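Local coordinates for protein heme oxygenase (Leptospira interrogans, PDB 5KZL) that binds heme and, as a heme oxygenase, catalyses its oxidative breakdown, in this family to biliverdin, carbon monoxide and free iron, at residues 37-42 against 148-153; 83-88 against 159-164; 76-81 against 165-170. The protein carries 1 engineered substitution. All coordinates share one frame; numbering follows the deposited sequence.

Contact 1: residues 37-42 against 148-153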
loop_
_atom_site.group_PDB
_atom_site.type_symbol
_atom_site.label_atom_id
_atom_site.label_comp_id
_atom_site.label_asym_id
_atom_site.label_seq_id
_atom_site.Cartn_x
_atom_site.Cartn_y
_atom_site.Cartn_z
ATOM N N GLY A 37 5.351 18.960 -5.290
ATOM C CA GLY A 37 6.580 18.590 -5.987
ATOM C C GLY A 37 7.830 18.816 -5.160
ATOM O O GLY A 37 8.925 18.952 -5.716
ATOM N N ILE A 38 7.667 18.870 -3.830
ATOM C CA ILE A 38 8.745 19.064 -2.860
ATOM C C ILE A 38 8.913 17.816 -1.981
ATOM O O ILE A 38 7.978 17.413 -1.272
ATOM C CB ILE A 38 8.546 20.344 -1.991
ATOM C CG1 ILE A 38 8.468 21.618 -2.865
ATOM C CG2 ILE A 38 9.622 20.468 -0.897
ATOM C CD1 ILE A 38 7.875 22.776 -2.192
ATOM N N LEU A 39 10.123 17.238 -2.016
ATOM C CA LEU A 39 10.538 16.117 -1.177
ATOM C C LEU A 39 11.943 16.384 -0.697
ATOM O O LEU A 39 12.740 16.984 -1.424
ATOM C CB LEU A 39 10.548 14.781 -1.943
ATOM C CG LEU A 39 9.211 14.122 -2.299
ATOM C CD1 LEU A 39 9.437 12.984 -3.264
ATOM C CD2 LEU A 39 8.486 13.604 -1.057
ATOM N N GLU A 40 12.258 15.907 0.507
ATOM C CA GLU A 40 13.598 15.960 1.081
ATOM C C GLU A 40 14.059 14.487 1.167
ATOM O O GLU A 40 13.329 13.643 1.700
ATOM C CB GLU A 40 13.579 16.627 2.464
ATOM C CG GLU A 40 14.961 16.945 3.020
ATOM C CD GLU A 40 15.681 15.815 3.735
ATOM O OE1 GLU A 40 15.100 15.247 4.690
ATOM O OE2 GLU A 40 16.845 15.523 3.369
ATOM N N LYS A 41 15.264 14.203 0.629
ATOM C CA LYS A 41 15.908 12.887 0.535
ATOM C C LYS A 41 15.741 12.037 1.807
ATOM O O LYS A 41 15.271 10.900 1.741
ATOM C CB LYS A 41 17.405 13.087 0.236
ATOM C CG LYS A 41 18.080 11.920 -0.446
ATOM C CD LYS A 41 19.601 12.118 -0.441
ATOM C CE LYS A 41 20.355 11.045 0.329
ATOM N NZ LYS A 41 19.993 9.655 -0.096
ATOM N N GLY A 42 16.144 12.603 2.939
ATOM C CA GLY A 42 16.115 11.955 4.244
ATOM C C GLY A 42 14.732 11.533 4.656
ATOM O O GLY A 42 14.526 10.379 5.014
ATOM N N ALA A 148 10.477 11.731 -8.970
ATOM C CA ALA A 148 11.698 11.904 -9.759
ATOM C C ALA A 148 12.006 13.391 -9.941
ATOM O O ALA A 148 13.163 13.783 -9.908
ATOM C CB ALA A 148 11.543 11.225 -11.112
ATOM N N ARG A 149 10.959 14.205 -10.112
ATOM C CA ARG A 149 11.057 15.638 -10.322
ATOM C C ARG A 149 11.445 16.311 -8.983
ATOM O O ARG A 149 12.371 17.124 -8.947
ATOM C CB ARG A 149 9.706 16.127 -10.860
ATOM C CG ARG A 149 9.560 17.621 -10.909
ATOM C CD ARG A 149 8.405 18.052 -11.790
ATOM N NE ARG A 149 7.086 17.674 -11.278
ATOM C CZ ARG A 149 6.260 16.840 -11.897
ATOM N NH1 ARG A 149 5.060 16.589 -11.390
ATOM N NH2 ARG A 149 6.615 16.268 -13.043
ATOM N N ALA A 150 10.799 15.894 -7.886
ATOM C CA ALA A 150 11.034 16.428 -6.547
ATOM C C ALA A 150 12.450 16.197 -6.054
ATOM O O ALA A 150 13.027 17.099 -5.442
ATOM C CB ALA A 150 10.057 15.819 -5.566
ATOM N N LEU A 151 13.004 14.995 -6.301
ATOM C CA LEU A 151 14.348 14.621 -5.841
ATOM C C LEU A 151 15.435 14.713 -6.912
ATOM O O LEU A 151 16.609 14.422 -6.639
ATOM C CB LEU A 151 14.295 13.211 -5.215
ATOM C CG LEU A 151 13.490 13.078 -3.911
ATOM C CD1 LEU A 151 13.229 11.639 -3.582
ATOM C CD2 LEU A 151 14.165 13.804 -2.755
ATOM N N ASN A 152 15.055 15.187 -8.124
ATOM C CA ASN A 152 15.912 15.279 -9.304
ATOM C C ASN A 152 16.627 13.939 -9.503
ATOM O O ASN A 152 17.860 13.868 -9.608
ATOM C CB ASN A 152 16.892 16.481 -9.210
ATOM C CG ASN A 152 17.493 16.836 -10.545
ATOM O OD1 ASN A 152 17.152 16.268 -11.587
ATOM N ND2 ASN A 152 18.449 17.744 -10.535
ATOM N N LEU A 153 15.840 12.846 -9.503
ATOM C CA LEU A 153 16.385 11.501 -9.593
ATOM C C LEU A 153 16.973 11.154 -10.948
ATOM O O LEU A 153 16.417 11.575 -11.965
ATOM C CB LEU A 153 15.303 10.456 -9.242
ATOM C CG LEU A 153 14.740 10.465 -7.812
ATOM C CD1 LEU A 153 13.668 9.400 -7.655
ATOM C CD2 LEU A 153 15.849 10.237 -6.773
HETATM O O HOH W 1 11.929 18.898 -3.603
#
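Leu39 lies over the last turn of helix 125-151, its CB, CG and CD1 resting on the methyl of Ala150, with Leu39 CD1 to Ala150 CB at 3.7 Å. Its CG stands anti to the carbonyl carbon (chi1 -73°), and Leu151 has the same first torsion, yet the two leucines cross at about a right angle. Leu151 sets CG and CD2 against Leu39 CB, while Leu151 CD2 runs on to Leu39 O and ends 3.6 Å from Lys41 N, at the start of helix 41-64. On the other flank the Ala150 methyl meets the backbone of Gly37, with Ala150 CB 3.3 Å from Gly37 O; the same oxygen receives a CA-H...O contact from Ala150. Gly37, with a positive phi of 92°, closes helix 29-36 in a Schellman motif. No direct hydrogen bond joins the segments. Water 1 supplies the polar link, accepting from Leu39 N at 2.9 Å and donating to Ala150 O at 2.8 Å, so it ties the connector to the end of the helix. Glu40 turns away from the partner segment and caps the helix that follows it: OE2 accepts from Gly42 N (3.0 Å, 161°), which meets it from above the carboxylate plane, and OE1 accepts from Thr43 N. Phe30, Phe34 and Tyr44 pack on Leu39 as well, extending the apolar patch beyond the two segments. The arrangement is a short helix-to-helix connector, with a Schellman motif at its start and a Glu N-cap at its finish, laid across the C-terminal end of a third helix at the surface of the all-helical heme oxygenase fold.

Contact 2: residues 83-88 against 159-164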
loop_
_atom_site.group_PDB
_atom_site.type_symbol
_atom_site.label_atom_id
_atom_site.label_comp_id
_atom_site.label_asym_id
_atom_site.label_seq_id
_atom_site.Cartn_x
_atom_site.Cartn_y
_atom_site.Cartn_z
ATOM N N ASN A 83 10.186 -6.188 -2.462
ATOM C CA ASN A 83 11.451 -6.164 -3.215
ATOM C C ASN A 83 11.708 -4.840 -3.928
ATOM O O ASN A 83 12.852 -4.393 -3.980
ATOM C CB ASN A 83 11.547 -7.346 -4.170
ATOM C CG ASN A 83 11.693 -8.674 -3.455
ATOM O OD1 ASN A 83 12.278 -8.789 -2.373
ATOM N ND2 ASN A 83 11.200 -9.721 -4.071
ATOM N N ALA A 84 10.650 -4.195 -4.431
ATOM C CA ALA A 84 10.748 -2.875 -5.077
ATOM C C ALA A 84 11.224 -1.860 -4.029
ATOM O O ALA A 84 12.137 -1.078 -4.312
ATOM C CB ALA A 84 9.397 -2.456 -5.638
ATOM N N LEU A 85 10.651 -1.926 -2.801
ATOM C CA LEU A 85 11.023 -1.066 -1.671
ATOM C C LEU A 85 12.484 -1.240 -1.265
ATOM O O LEU A 85 13.192 -0.238 -1.116
ATOM C CB LEU A 85 10.059 -1.252 -0.487
ATOM C CG LEU A 85 8.704 -0.573 -0.747
ATOM C CD1 LEU A 85 7.626 -1.126 0.116
ATOM C CD2 LEU A 85 8.800 0.949 -0.592
ATOM N N LEU A 86 12.951 -2.500 -1.161
ATOM C CA LEU A 86 14.358 -2.820 -0.850
ATOM C C LEU A 86 15.302 -2.178 -1.851
ATOM O O LEU A 86 16.335 -1.616 -1.461
ATOM C CB LEU A 86 14.581 -4.345 -0.882
ATOM C CG LEU A 86 14.257 -5.066 0.392
ATOM C CD1 LEU A 86 14.350 -6.564 0.171
ATOM C CD2 LEU A 86 15.149 -4.559 1.598
ATOM N N GLU A 87 14.946 -2.262 -3.145
ATOM C CA GLU A 87 15.738 -1.686 -4.222
ATOM C C GLU A 87 15.818 -0.159 -4.110
ATOM O O GLU A 87 16.911 0.395 -4.166
ATOM C CB GLU A 87 15.193 -2.114 -5.580
ATOM C CG GLU A 87 16.167 -1.804 -6.692
ATOM C CD GLU A 87 15.634 -2.156 -8.055
ATOM O OE1 GLU A 87 15.700 -3.346 -8.439
ATOM O OE2 GLU A 87 15.151 -1.235 -8.742
ATOM N N ASP A 88 14.682 0.516 -3.868
ATOM C CA ASP A 88 14.685 1.974 -3.687
ATOM C C ASP A 88 15.476 2.340 -2.437
ATOM O O ASP A 88 16.245 3.291 -2.482
ATOM C CB ASP A 88 13.251 2.544 -3.610
ATOM C CG ASP A 88 12.498 2.427 -4.922
ATOM O OD1 ASP A 88 13.151 2.187 -5.968
ATOM O OD2 ASP A 88 11.269 2.586 -4.908
ATOM N N ILE A 159 12.680 4.669 -8.021
ATOM C CA ILE A 159 11.220 4.706 -8.211
ATOM C C ILE A 159 10.648 3.311 -8.451
ATOM O O ILE A 159 9.522 3.229 -8.940
ATOM C CB ILE A 159 10.827 5.661 -9.385
ATOM C CG1 ILE A 159 11.564 5.251 -10.711
ATOM C CG2 ILE A 159 11.029 7.131 -9.007
ATOM C CD1 ILE A 159 10.926 5.718 -11.988
ATOM N N SER A 160 11.397 2.210 -8.118
ATOM C CA SER A 160 10.885 0.846 -8.324
ATOM C C SER A 160 9.545 0.638 -7.615
ATOM O O SER A 160 8.677 -0.056 -8.148
ATOM C CB SER A 160 11.910 -0.211 -7.910
ATOM O OG SER A 160 11.416 -1.512 -8.190
ATOM N N PHE A 161 9.335 1.297 -6.454
ATOM C CA PHE A 161 8.074 1.165 -5.716
ATOM C C PHE A 161 6.831 1.472 -6.552
ATOM O O PHE A 161 5.783 0.890 -6.313
ATOM C CB PHE A 161 8.119 2.012 -4.444
ATOM C CG PHE A 161 6.857 2.044 -3.616
ATOM C CD1 PHE A 161 6.297 0.866 -3.124
ATOM C CD2 PHE A 161 6.265 3.257 -3.271
ATOM C CE1 PHE A 161 5.148 0.900 -2.319
ATOM C CE2 PHE A 161 5.122 3.293 -2.451
ATOM C CZ PHE A 161 4.582 2.113 -1.973
ATOM N N TYR A 162 6.944 2.378 -7.518
ATOM C CA TYR A 162 5.802 2.792 -8.343
ATOM C C TYR A 162 5.626 1.998 -9.624
ATOM O O TYR A 162 4.678 2.270 -10.369
ATOM C CB TYR A 162 5.932 4.276 -8.689
ATOM C CG TYR A 162 6.157 5.138 -7.473
ATOM C CD1 TYR A 162 5.132 5.372 -6.564
ATOM C CD2 TYR A 162 7.398 5.711 -7.222
ATOM C CE1 TYR A 162 5.344 6.131 -5.415
ATOM C CE2 TYR A 162 7.622 6.476 -6.077
ATOM C CZ TYR A 162 6.585 6.701 -5.189
ATOM O OH TYR A 162 6.793 7.444 -4.058
ATOM N N GLU A 163 6.526 1.037 -9.897
ATOM C CA GLU A 163 6.503 0.265 -11.139
ATOM C C GLU A 163 6.144 -1.206 -10.943
ATOM O O GLU A 163 6.588 -1.857 -9.977
ATOM C CB GLU A 163 7.844 0.418 -11.880
ATOM C CG GLU A 163 8.233 1.857 -12.167
ATOM C CD GLU A 163 9.379 1.954 -13.156
ATOM O OE1 GLU A 163 10.284 1.094 -13.093
ATOM O OE2 GLU A 163 9.369 2.883 -13.996
ATOM N N PHE A 164 5.328 -1.719 -11.877
ATOM C CA PHE A 164 4.814 -3.089 -11.874
ATOM C C PHE A 164 5.292 -3.818 -13.133
ATOM O O PHE A 164 4.527 -3.911 -14.087
ATOM C CB PHE A 164 3.260 -3.073 -11.762
ATOM C CG PHE A 164 2.808 -2.429 -10.471
ATOM C CD1 PHE A 164 2.658 -1.048 -10.377
ATOM C CD2 PHE A 164 2.601 -3.197 -9.327
ATOM C CE1 PHE A 164 2.276 -0.448 -9.169
ATOM C CE2 PHE A 164 2.241 -2.591 -8.118
ATOM C CZ PHE A 164 2.064 -1.226 -8.054
HETATM O O HOH W 2 12.958 -3.656 -8.201
#
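Asp88 makes the firmest grip here, its carboxylate taking two successive backbone N-H groups of the 3-10 turn 160-162. Its CG is anti to the carbonyl carbon (chi1 -67°), which directs both oxygens at the start of that turn. OD1 receives Ser160 N at 2.8 Å through its syn lone pair, in a bent bond of 137°. OD2 receives Phe161 N, also at 2.8 Å, along a straighter path of 159° but from above the carboxylate plane. The paired N-H groups would be expected to stabilise the buried carboxylate in its charged form. Leu85 and Phe161 pack tightly next to this polar grip, lying side by side and pointing the same way. Leu85 CD2 sits over one face of the Phe161 ring, 4.0 Å from its centroid in a CH-pi contact, displaced from the ring centre toward ring atom CD1. Toward the Ser160 side, Ala84 points its methyl at the turn, with Ala84 CB 3.4 Å from Ser160 OG. The packing loosens toward the solvent. Exposed Glu87, CG anti to the backbone N and its chain extended beyond, only brushes Ser160, with OE2 3.5 Å from Ser160 CB. Water 2 joins their polar ends, lying 2.6 Å from Ser160 OG and donating weakly to Glu87 OE1. Thus helix 82-93 holds the loop that follows helix 125-151 and precedes helix 170-183, while helix 41-64 packs against the same apolar pair: its Leu48, Phe51 and Tyr55 pack on Leu85, and the Phe51 ring meets that of Phe161.

Contact 3: residues 76-81 against 165-170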
loop_
_atom_site.group_PDB
_atom_site.type_symbol
_atom_site.label_atom_id
_atom_site.label_comp_id
_atom_site.label_asym_id
_atom_site.label_seq_id
_atom_site.Cartn_x
_atom_site.Cartn_y
_atom_site.Cartn_z
ATOM N N PHE A 76 -2.716 -11.960 -5.956
ATOM C CA PHE A 76 -2.013 -11.186 -6.977
ATOM C C PHE A 76 -0.541 -10.870 -6.622
ATOM O O PHE A 76 -0.212 -9.712 -6.354
ATOM C CB PHE A 76 -2.787 -9.885 -7.280
ATOM C CG PHE A 76 -4.109 -10.037 -8.007
ATOM C CD1 PHE A 76 -4.162 -10.577 -9.289
ATOM C CD2 PHE A 76 -5.286 -9.547 -7.451
ATOM C CE1 PHE A 76 -5.375 -10.643 -9.991
ATOM C CE2 PHE A 76 -6.500 -9.632 -8.145
ATOM C CZ PHE A 76 -6.536 -10.186 -9.407
ATOM N N PRO A 77 0.377 -11.863 -6.726
ATOM C CA PRO A 77 1.803 -11.589 -6.440
ATOM C C PRO A 77 2.406 -10.514 -7.345
ATOM O O PRO A 77 3.437 -9.957 -6.991
ATOM C CB PRO A 77 2.491 -12.937 -6.686
ATOM C CG PRO A 77 1.422 -13.948 -6.559
ATOM C CD PRO A 77 0.146 -13.294 -7.005
ATOM N N GLU A 78 1.766 -10.221 -8.503
ATOM C CA GLU A 78 2.183 -9.158 -9.441
ATOM C C GLU A 78 2.279 -7.805 -8.729
ATOM O O GLU A 78 3.000 -6.914 -9.187
ATOM C CB GLU A 78 1.157 -8.989 -10.586
ATOM C CG GLU A 78 1.039 -10.191 -11.494
ATOM C CD GLU A 78 -0.122 -11.119 -11.189
ATOM O OE1 GLU A 78 -0.475 -11.309 -10.002
ATOM O OE2 GLU A 78 -0.573 -11.781 -12.143
ATOM N N LEU A 79 1.471 -7.631 -7.665
ATOM C CA LEU A 79 1.368 -6.376 -6.914
ATOM C C LEU A 79 2.401 -6.205 -5.818
ATOM O O LEU A 79 2.583 -5.078 -5.366
ATOM C CB LEU A 79 -0.044 -6.235 -6.317
ATOM C CG LEU A 79 -1.213 -6.203 -7.310
ATOM C CD1 LEU A 79 -2.535 -6.325 -6.574
ATOM C CD2 LEU A 79 -1.197 -4.901 -8.137
ATOM N N TYR A 80 3.045 -7.303 -5.357
ATOM C CA TYR A 80 3.999 -7.265 -4.230
ATOM C C TYR A 80 5.047 -6.176 -4.393
ATOM O O TYR A 80 5.574 -5.966 -5.501
ATOM C CB TYR A 80 4.624 -8.632 -3.941
ATOM C CG TYR A 80 3.678 -9.714 -3.455
ATOM C CD1 TYR A 80 2.338 -9.433 -3.171
ATOM C CD2 TYR A 80 4.127 -11.017 -3.260
ATOM C CE1 TYR A 80 1.470 -10.433 -2.724
ATOM C CE2 TYR A 80 3.270 -12.023 -2.813
ATOM C CZ TYR A 80 1.938 -11.732 -2.574
ATOM O OH TYR A 80 1.125 -12.725 -2.107
ATOM N N ARG A 81 5.302 -5.455 -3.282
ATOM C CA ARG A 81 6.156 -4.263 -3.227
ATOM C C ARG A 81 7.418 -4.397 -2.405
ATOM O O ARG A 81 8.298 -3.544 -2.554
ATOM C CB ARG A 81 5.335 -3.044 -2.709
ATOM C CG ARG A 81 4.047 -2.679 -3.490
ATOM C CD ARG A 81 4.307 -2.107 -4.874
ATOM N NE ARG A 81 4.630 -3.146 -5.861
ATOM C CZ ARG A 81 5.342 -2.937 -6.967
ATOM N NH1 ARG A 81 5.582 -3.937 -7.810
ATOM N NH2 ARG A 81 5.790 -1.725 -7.255
ATOM N N PRO A 165 6.563 -4.298 -13.178
ATOM C CA PRO A 165 7.058 -4.948 -14.408
ATOM C C PRO A 165 6.287 -6.213 -14.789
ATOM O O PRO A 165 6.271 -6.570 -15.954
ATOM C CB PRO A 165 8.538 -5.217 -14.106
ATOM C CG PRO A 165 8.617 -5.262 -12.610
ATOM C CD PRO A 165 7.616 -4.245 -12.138
ATOM N N MET A 166 5.586 -6.842 -13.826
ATOM C CA MET A 166 4.793 -8.047 -14.077
ATOM C C MET A 166 3.432 -7.732 -14.728
ATOM O O MET A 166 2.704 -8.655 -15.099
ATOM C CB MET A 166 4.577 -8.826 -12.753
ATOM C CG MET A 166 5.855 -9.359 -12.145
ATOM S SD MET A 166 5.548 -10.320 -10.639
ATOM C CE MET A 166 7.164 -11.031 -10.346
ATOM N N ILE A 167 3.064 -6.441 -14.811
ATOM C CA ILE A 167 1.775 -5.977 -15.344
ATOM C C ILE A 167 2.059 -5.093 -16.571
ATOM O O ILE A 167 2.541 -3.972 -16.421
ATOM C CB ILE A 167 0.938 -5.224 -14.240
ATOM C CG1 ILE A 167 0.635 -6.120 -12.989
ATOM C CG2 ILE A 167 -0.355 -4.644 -14.820
ATOM C CD1 ILE A 167 0.084 -5.321 -11.693
ATOM N N GLN A 168 1.735 -5.576 -17.775
ATOM C CA GLN A 168 1.986 -4.790 -18.995
ATOM C C GLN A 168 0.816 -3.920 -19.401
ATOM O O GLN A 168 0.992 -3.010 -20.205
ATOM C CB GLN A 168 2.445 -5.676 -20.169
ATOM C CG GLN A 168 3.815 -6.336 -19.961
ATOM C CD GLN A 168 3.715 -7.585 -19.119
ATOM O OE1 GLN A 168 2.876 -8.464 -19.362
ATOM N NE2 GLN A 168 4.535 -7.664 -18.077
ATOM N N ASP A 169 -0.379 -4.205 -18.856
ATOM C CA ASP A 169 -1.620 -3.455 -19.096
ATOM C C ASP A 169 -2.189 -3.017 -17.743
ATOM O O ASP A 169 -3.035 -3.700 -17.174
ATOM C CB ASP A 169 -2.635 -4.335 -19.861
ATOM C CG ASP A 169 -3.992 -3.707 -20.127
ATOM O OD1 ASP A 169 -4.135 -2.477 -19.907
ATOM O OD2 ASP A 169 -4.924 -4.450 -20.518
ATOM N N ILE A 170 -1.748 -1.866 -17.248
ATOM C CA ILE A 170 -2.174 -1.348 -15.945
ATOM C C ILE A 170 -3.683 -1.142 -15.876
ATOM O O ILE A 170 -4.309 -1.564 -14.895
ATOM C CB ILE A 170 -1.381 -0.053 -15.577
ATOM C CG1 ILE A 170 0.133 -0.355 -15.475
ATOM C CG2 ILE A 170 -1.909 0.579 -14.264
ATOM C CD1 ILE A 170 1.054 0.874 -15.589
HETATM O O HOH W 3 4.988 -6.161 -10.934
#
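Glu78, Met166 and Ile167 carry this meeting of two loops, and it is the aliphatic part of the glutamate that does the touching. With CG anti to the carbonyl carbon and a bend at chi2 (98°), the Glu78 carboxylate is led off the partner loop, its OE1 reaching the edge of the Phe76 ring in plane, while CB and CG stay against the apolar side chains. Met166 crosses Glu78 at about a right angle. Its chain, extended beyond CG, lays the thioether alongside the 3-10 turn 77-79, where SD rests 3.8 Å from Glu78 CA, and Met166 CB stands 4.0 Å from Glu78 CG. Ile167 fills the buried side: its CG1 meets Glu78 CB at 3.8 Å, and the CD1 beyond it reaches Leu79 CD2, also at 3.8 Å, the two side chains crossing obliquely. Phe173 of helix 170-183 packs on Glu78, Leu79 and Ile167 alike and so continues this apolar surface. Water 3 bridges the backbones, donating to Glu78 O at 2.8 Å and accepting from Met166 N at 3.0 Å. Between these two segments the chemistry is thus van der Waals packing plus one bridging water, with the Glu78 carboxylate, presumably charged, pointing away from Met166 and Ile167; direct hydrogen bonds come from Arg81, to the carbonyls of Phe161 and Glu163 just before segment 165-170.

Contact 1 is a surface contact, whereas contacts 2 and 3 are partly buried, and the chemistry follows that order only in part. Contact 2 alone joins its segments by direct hydrogen bonds; contacts 1 and 3 rely on apolar packing and a backbone-bridging water. Contacts 2 and 3 hold neighbouring pieces of one long loop between helices 125-151 and 170-183, and Arg81 couples them: besides its NH2 bonds to that loop, its guanidinium makes a cation-pi contact with Phe164. Contact 1 touches contact 2 more lightly, through Leu153 packing on Ile159, and lies about 25 Å from contact 3 between centres.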